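Long-range contacts in CheC, inhibitor of MCP methylation / FliN fusion protein (Thermotoga maritima, PDB 4HYN), which is a flagellar rotor protein of the CheC phosphatase family and probably dephosphorylates the chemotaxis response regulator CheY-P: residues V164-M169 with K176-Q181; V59-E64 with L75-K80. All blocks are in the same frame, centred on the assembly; numbering follows the deposited sequence.

Interaction 1 (V164-M169 with K176-Q181); sequences VVEFEM and KSKFYQ
Phe167 and Phe179, a hydrogen-bonded pair, send their side chains obliquely past each other: the ring planes are 28° apart, yet slid so far that they barely overlap. What lies over the Phe179 ring is the methylene of its neighbour, Phe167 CB sitting 3.9 Å from the ring centroid in a CH-pi contact. The torsions explain this. Phe179 holds CG in the crowded position between backbone N and carbonyl carbon (chi1 57°), whereas Phe167 turns CG anti to its carbonyl carbon (chi1 -73°) and carries its own ring on toward Gln181. Gln181 CB meets that ring at its edge, in plane, 3.9 Å from Phe167 CE2. Gln181 OE1 is bound by Asn73. On this face of the sheet selenomethionine Met169 brings SE to 4.2 Å from Phe179 CE2.

Six backbone hydrogen bonds join these strands of an antiparallel beta hairpin in the six-stranded sheet of this CheC-like domain, and the face bearing both phenylalanines packs on helices 6-30 and 79-89. At the far end, one water bridges Met169 O and Ser177 OG.

The opposite face of the sheet carries charged side chains and a tyrosine. Tyr180 lies alongside Glu166, pointing the same way, with CE1 3.5 Å from Glu166 CG; beyond it, Lys178 NZ donates to Tyr180 OH at 3.1 Å. An alanine at Tyr180 would remove the ring and its hydroxyl, and would probably leave the Glu166 methylenes less covered and the Lys178 ammonium less firmly placed. Glu166 OE1 touches the aliphatic part of Lys178, 3.6 Å from CD, while Lys178 NZ stays 5.7 Å from Glu166 OE1, so any attraction between the two charges acts without contact.

Interaction 2 (V59-E64 with L75-K80); sequences VVVSVE and LVLDKK
Four backbone hydrogen bonds join residues 59-61 to 75-77, a textbook example of antiparallel pairing within a beta hairpin. Val59 and Leu77 form one hydrogen-bonded pair, with Leu77 N reaching Val59 O at 2.8 Å and an almost straight N-H...O angle of 174°; both bonds of this pair run nearly along the C=O axis of the acceptor. Val61 and Leu75 form the next such pair, and there the donors lie in the carbonyl plane but come in more obliquely to the C=O axis, Leu75 N standing 2.7 Å from Val61 O.

Weaker CA-H...O contacts fill the places between. Val60 CA approaches Leu75 O at 3.1 Å, and Val76 CA lies 3.5 Å from Val59 O, so each of these two carbonyls receives a CA-H besides its N-H.

The apolar contacts fall on two faces. Val60 and Val76, the non-hydrogen-bonded pair, lie side by side and point the same way, with CG1 of Val60 4.2 Å from CG2 of Val76. Val60 turns CG1 anti to its carbonyl carbon (chi1 -58°), which leaves CG2 in the crowded position. On the reverse face Val61 and Leu75 meet at their beta carbons, CB to CB 4.1 Å, while Val61 CG2 reaches diagonally to Leu77 CD1 at 4.2 Å. Helix 103-128 covers this face, Met113 resting on Val61 and Leu77, and Met117 on Leu75.

At the start of helix 79-89 polar side chains take over: Asp78 is its N-cap, OD2 accepting from Leu81 N, and Lys79 forms a salt bridge with Glu57. With every touching residue a buried valine or leucine, the backbone bonds supply the directional grip here, and the side chains add apolar packing on both faces of the sheet.

Overall arrangement
From the N terminus, the chain passes through helix 6-30 and strand 35-46 before interaction 2 closes the hairpin of strands 57-66 and 71-78. Helices 79-89 and 103-128 and strand 133-143 follow, and only then does interaction 1 close the second hairpin, strands 161-171 and 177-184. The two contacts are therefore in series, neither nested nor crossed. In space they become neighbours, because strands 71-78 and 177-184 lie side by side in the six-stranded antiparallel sheet, where Tyr180 O is probably hydrogen-bonded to Val76 N at 2.7 Å. The late hairpin thus fits between the early one and strand 35-46, while strand 133-143 forms the other edge, beside strand 57-66.

Interaction 1 (V164-M169 with K176-Q181)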
loop_
_atom_site.group_PDB
_atom_site.type_symbol
_atom_site.label_atom_id
_atom_site.label_comp_id
_atom_site.label_asym_id
_atom_site.label_seq_id
_atom_site.Cartn_x
_atom_site.Cartn_y
_atom_site.Cartn_z
ATOM N N VAL A 164 -4.508 -2.550 8.720
ATOM C CA VAL A 164 -3.997 -1.266 8.271
ATOM C C VAL A 164 -2.500 -1.309 8.526
ATOM O O VAL A 164 -2.048 -1.371 9.669
ATOM C CB VAL A 164 -4.673 -0.080 9.009
ATOM C CG1 VAL A 164 -4.052 1.243 8.575
ATOM C CG2 VAL A 164 -6.178 -0.059 8.711
ATOM N N VAL A 165 -1.739 -1.356 7.440
ATOM C CA VAL A 165 -0.287 -1.422 7.511
ATOM C C VAL A 165 0.384 -0.079 7.250
ATOM O O VAL A 165 0.096 0.590 6.251
ATOM C CB VAL A 165 0.256 -2.452 6.499
ATOM C CG1 VAL A 165 1.730 -2.715 6.759
ATOM C CG2 VAL A 165 -0.572 -3.753 6.558
ATOM N N GLU A 166 1.288 0.307 8.149
ATOM C CA GLU A 166 2.017 1.561 8.014
ATOM C C GLU A 166 3.405 1.354 7.414
ATOM O O GLU A 166 4.170 0.501 7.868
ATOM C CB GLU A 166 2.157 2.254 9.365
ATOM C CG GLU A 166 2.920 3.580 9.293
ATOM C CD GLU A 166 3.258 4.170 10.656
ATOM O OE1 GLU A 166 4.235 4.943 10.723
ATOM O OE2 GLU A 166 2.558 3.876 11.654
ATOM N N PHE A 167 3.723 2.138 6.387
ATOM C CA PHE A 167 5.029 2.069 5.745
ATOM C C PHE A 167 5.774 3.378 5.929
ATOM O O PHE A 167 5.215 4.449 5.709
ATOM C CB PHE A 167 4.886 1.798 4.247
ATOM C CG PHE A 167 4.489 0.398 3.922
ATOM C CD1 PHE A 167 5.402 -0.642 4.048
ATOM C CD2 PHE A 167 3.193 0.110 3.494
ATOM C CE1 PHE A 167 5.030 -1.951 3.750
ATOM C CE2 PHE A 167 2.812 -1.193 3.195
ATOM C CZ PHE A 167 3.728 -2.226 3.321
ATOM N N GLU A 168 7.020 3.300 6.376
ATOM C CA GLU A 168 7.822 4.504 6.527
ATOM C C GLU A 168 8.787 4.547 5.337
ATOM O O GLU A 168 9.502 3.578 5.078
ATOM C CB GLU A 168 8.601 4.512 7.840
ATOM C CG GLU A 168 9.179 5.887 8.140
ATOM C CD GLU A 168 10.203 5.882 9.250
ATOM O OE1 GLU A 168 9.804 6.036 10.426
ATOM O OE2 GLU A 168 11.411 5.746 8.941
HETATM N N MSE A 169 8.775 5.649 4.595
HETATM C CA MSE A 169 9.643 5.779 3.434
HETATM C C MSE A 169 10.691 6.887 3.569
HETATM O O MSE A 169 10.387 8.022 3.951
HETATM C CB MSE A 169 8.805 5.953 2.161
HETATM C CG MSE A 169 9.609 5.984 0.873
HETATM SE SE MSE A 169 8.511 5.813 -0.738
HETATM C CE MSE A 169 7.656 7.541 -0.692
ATOM N N LYS A 176 11.595 12.102 5.996
ATOM C CA LYS A 176 10.819 10.860 6.088
ATOM C C LYS A 176 9.363 11.141 5.754
ATOM O O LYS A 176 8.841 12.213 6.065
ATOM C CB LYS A 176 10.799 10.297 7.515
ATOM C CG LYS A 176 12.102 9.884 8.155
ATOM C CD LYS A 176 11.780 9.164 9.476
ATOM C CE LYS A 176 13.008 8.939 10.369
ATOM N NZ LYS A 176 13.440 10.168 11.113
ATOM N N SER A 177 8.699 10.146 5.187
ATOM C CA SER A 177 7.292 10.255 4.852
ATOM C C SER A 177 6.656 8.896 5.114
ATOM O O SER A 177 7.353 7.915 5.357
ATOM C CB SER A 177 7.108 10.672 3.389
ATOM O OG SER A 177 7.599 9.682 2.505
ATOM N N LYS A 178 5.334 8.846 5.122
ATOM C CA LYS A 178 4.647 7.586 5.353
ATOM C C LYS A 178 3.334 7.486 4.604
ATOM O O LYS A 178 2.768 8.492 4.183
ATOM C CB LYS A 178 4.414 7.350 6.849
ATOM C CG LYS A 178 3.592 8.404 7.548
ATOM C CD LYS A 178 3.336 8.011 9.005
ATOM C CE LYS A 178 2.587 9.107 9.761
ATOM N NZ LYS A 178 1.327 9.509 9.072
ATOM N N PHE A 179 2.917 6.251 4.362
ATOM C CA PHE A 179 1.656 5.961 3.699
ATOM C C PHE A 179 1.084 4.682 4.293
ATOM O O PHE A 179 1.763 3.981 5.038
ATOM C CB PHE A 179 1.803 5.860 2.174
ATOM C CG PHE A 179 2.791 4.832 1.710
ATOM C CD1 PHE A 179 2.364 3.567 1.308
ATOM C CD2 PHE A 179 4.149 5.145 1.619
ATOM C CE1 PHE A 179 3.272 2.628 0.819
ATOM C CE2 PHE A 179 5.064 4.210 1.131
ATOM C CZ PHE A 179 4.625 2.947 0.727
ATOM N N TYR A 180 -0.162 4.378 3.954
ATOM C CA TYR A 180 -0.823 3.209 4.500
ATOM C C TYR A 180 -1.433 2.280 3.474
ATOM O O TYR A 180 -1.825 2.681 2.375
ATOM C CB TYR A 180 -1.907 3.631 5.509
ATOM C CG TYR A 180 -1.380 4.455 6.663
ATOM C CD1 TYR A 180 -0.948 3.845 7.840
ATOM C CD2 TYR A 180 -1.262 5.842 6.556
ATOM C CE1 TYR A 180 -0.404 4.595 8.882
ATOM C CE2 TYR A 180 -0.719 6.600 7.586
ATOM C CZ TYR A 180 -0.289 5.971 8.749
ATOM O OH TYR A 180 0.261 6.721 9.770
ATOM N N GLN A 181 -1.504 1.020 3.870
ATOM C CA GLN A 181 -2.077 -0.025 3.060
ATOM C C GLN A 181 -3.152 -0.689 3.910
ATOM O O GLN A 181 -2.999 -0.819 5.125
ATOM C CB GLN A 181 -1.011 -1.060 2.677
ATOM C CG GLN A 181 -1.590 -2.406 2.255
ATOM C CD GLN A 181 -0.534 -3.391 1.802
ATOM O OE1 GLN A 181 -0.323 -3.579 0.606
ATOM N NE2 GLN A 181 0.120 -4.044 2.756
HETATM O O HOH W 1 10.293 10.044 1.659
#

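Interaction 2 (V59-E64 with L75-K80)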
loop_
_atom_site.group_PDB
_atom_site.type_symbol
_atom_site.label_atom_id
_atom_site.label_comp_id
_atom_site.label_asym_id
_atom_site.label_seq_id
_atom_site.Cartn_x
_atom_site.Cartn_y
_atom_site.Cartn_z
ATOM N N VAL A 59 -5.138 10.643 -1.534
ATOM C CA VAL A 59 -5.139 9.822 -2.734
ATOM C C VAL A 59 -5.143 8.346 -2.374
ATOM O O VAL A 59 -4.325 7.898 -1.575
ATOM C CB VAL A 59 -3.905 10.138 -3.615
ATOM C CG1 VAL A 59 -3.844 9.199 -4.830
ATOM C CG2 VAL A 59 -3.956 11.593 -4.074
ATOM N N VAL A 60 -6.100 7.605 -2.924
ATOM C CA VAL A 60 -6.186 6.177 -2.665
ATOM C C VAL A 60 -5.911 5.438 -3.959
ATOM O O VAL A 60 -6.514 5.727 -4.998
ATOM C CB VAL A 60 -7.557 5.749 -2.073
ATOM C CG1 VAL A 60 -7.824 6.499 -0.778
ATOM C CG2 VAL A 60 -8.674 5.991 -3.059
ATOM N N VAL A 61 -4.925 4.550 -3.910
ATOM C CA VAL A 61 -4.540 3.766 -5.072
ATOM C C VAL A 61 -4.905 2.330 -4.747
ATOM O O VAL A 61 -4.407 1.763 -3.774
ATOM C CB VAL A 61 -3.017 3.848 -5.348
ATOM C CG1 VAL A 61 -2.710 3.278 -6.721
ATOM C CG2 VAL A 61 -2.523 5.284 -5.246
ATOM N N SER A 62 -5.801 1.753 -5.537
ATOM C CA SER A 62 -6.223 0.387 -5.292
ATOM C C SER A 62 -5.935 -0.547 -6.451
ATOM O O SER A 62 -5.947 -0.152 -7.621
ATOM C CB SER A 62 -7.710 0.335 -4.909
ATOM O OG SER A 62 -8.515 1.005 -5.858
ATOM N N VAL A 63 -5.704 -1.802 -6.103
ATOM C CA VAL A 63 -5.406 -2.833 -7.067
ATOM C C VAL A 63 -6.217 -4.087 -6.695
ATOM O O VAL A 63 -6.433 -4.387 -5.517
ATOM C CB VAL A 63 -3.868 -3.082 -7.090
ATOM C CG1 VAL A 63 -3.492 -4.404 -6.444
ATOM C CG2 VAL A 63 -3.333 -2.946 -8.501
ATOM N N GLU A 64 -6.734 -4.769 -7.707
ATOM C CA GLU A 64 -7.527 -5.967 -7.482
ATOM C C GLU A 64 -6.677 -7.213 -7.703
ATOM O O GLU A 64 -6.018 -7.349 -8.735
ATOM C CB GLU A 64 -8.723 -5.977 -8.428
ATOM C CG GLU A 64 -9.794 -6.986 -8.086
ATOM C CD GLU A 64 -10.645 -6.551 -6.916
ATOM O OE1 GLU A 64 -10.858 -7.376 -5.994
ATOM O OE2 GLU A 64 -11.108 -5.386 -6.933
ATOM N N LEU A 75 -3.949 1.543 -1.148
ATOM C CA LEU A 75 -2.846 2.365 -0.664
ATOM C C LEU A 75 -3.392 3.770 -0.439
ATOM O O LEU A 75 -4.085 4.318 -1.301
ATOM C CB LEU A 75 -1.706 2.427 -1.681
ATOM C CG LEU A 75 -0.790 1.216 -1.856
ATOM C CD1 LEU A 75 0.384 1.621 -2.737
ATOM C CD2 LEU A 75 -0.288 0.744 -0.498
ATOM N N VAL A 76 -3.096 4.338 0.724
ATOM C CA VAL A 76 -3.565 5.675 1.067
ATOM C C VAL A 76 -2.376 6.611 1.238
ATOM O O VAL A 76 -1.575 6.461 2.163
ATOM C CB VAL A 76 -4.426 5.663 2.366
ATOM C CG1 VAL A 76 -4.963 7.064 2.670
ATOM C CG2 VAL A 76 -5.577 4.680 2.218
ATOM N N LEU A 77 -2.276 7.577 0.332
ATOM C CA LEU A 77 -1.192 8.552 0.335
ATOM C C LEU A 77 -1.743 9.971 0.489
ATOM O O LEU A 77 -2.753 10.330 -0.130
ATOM C CB LEU A 77 -0.396 8.458 -0.978
ATOM C CG LEU A 77 0.388 7.190 -1.344
ATOM C CD1 LEU A 77 -0.547 6.031 -1.585
ATOM C CD2 LEU A 77 1.206 7.446 -2.605
ATOM N N ASP A 78 -1.073 10.785 1.302
ATOM C CA ASP A 78 -1.524 12.155 1.500
ATOM C C ASP A 78 -1.025 13.094 0.401
ATOM O O ASP A 78 -0.001 12.833 -0.245
ATOM C CB ASP A 78 -1.175 12.666 2.913
ATOM C CG ASP A 78 0.267 13.125 3.056
ATOM O OD1 ASP A 78 0.495 14.082 3.821
ATOM O OD2 ASP A 78 1.177 12.539 2.437
ATOM N N LYS A 79 -1.790 14.161 0.170
ATOM C CA LYS A 79 -1.474 15.158 -0.850
ATOM C C LYS A 79 -0.005 15.557 -0.926
ATOM O O LYS A 79 0.550 15.659 -2.018
ATOM C CB LYS A 79 -2.334 16.402 -0.654
ATOM C CG LYS A 79 -3.640 16.413 -1.448
ATOM C CD LYS A 79 -4.476 17.628 -1.051
ATOM C CE LYS A 79 -5.389 18.069 -2.174
ATOM N NZ LYS A 79 -6.248 16.956 -2.631
ATOM N N LYS A 80 0.628 15.748 0.227
ATOM C CA LYS A 80 2.031 16.138 0.257
ATOM C C LYS A 80 2.963 15.081 -0.296
ATOM O O LYS A 80 3.888 15.412 -1.030
ATOM C CB LYS A 80 2.472 16.548 1.663
ATOM C CG LYS A 80 1.806 17.822 2.132
ATOM C CD LYS A 80 2.580 18.508 3.245
ATOM C CE LYS A 80 2.017 19.909 3.501
ATOM N NZ LYS A 80 1.939 20.719 2.236
#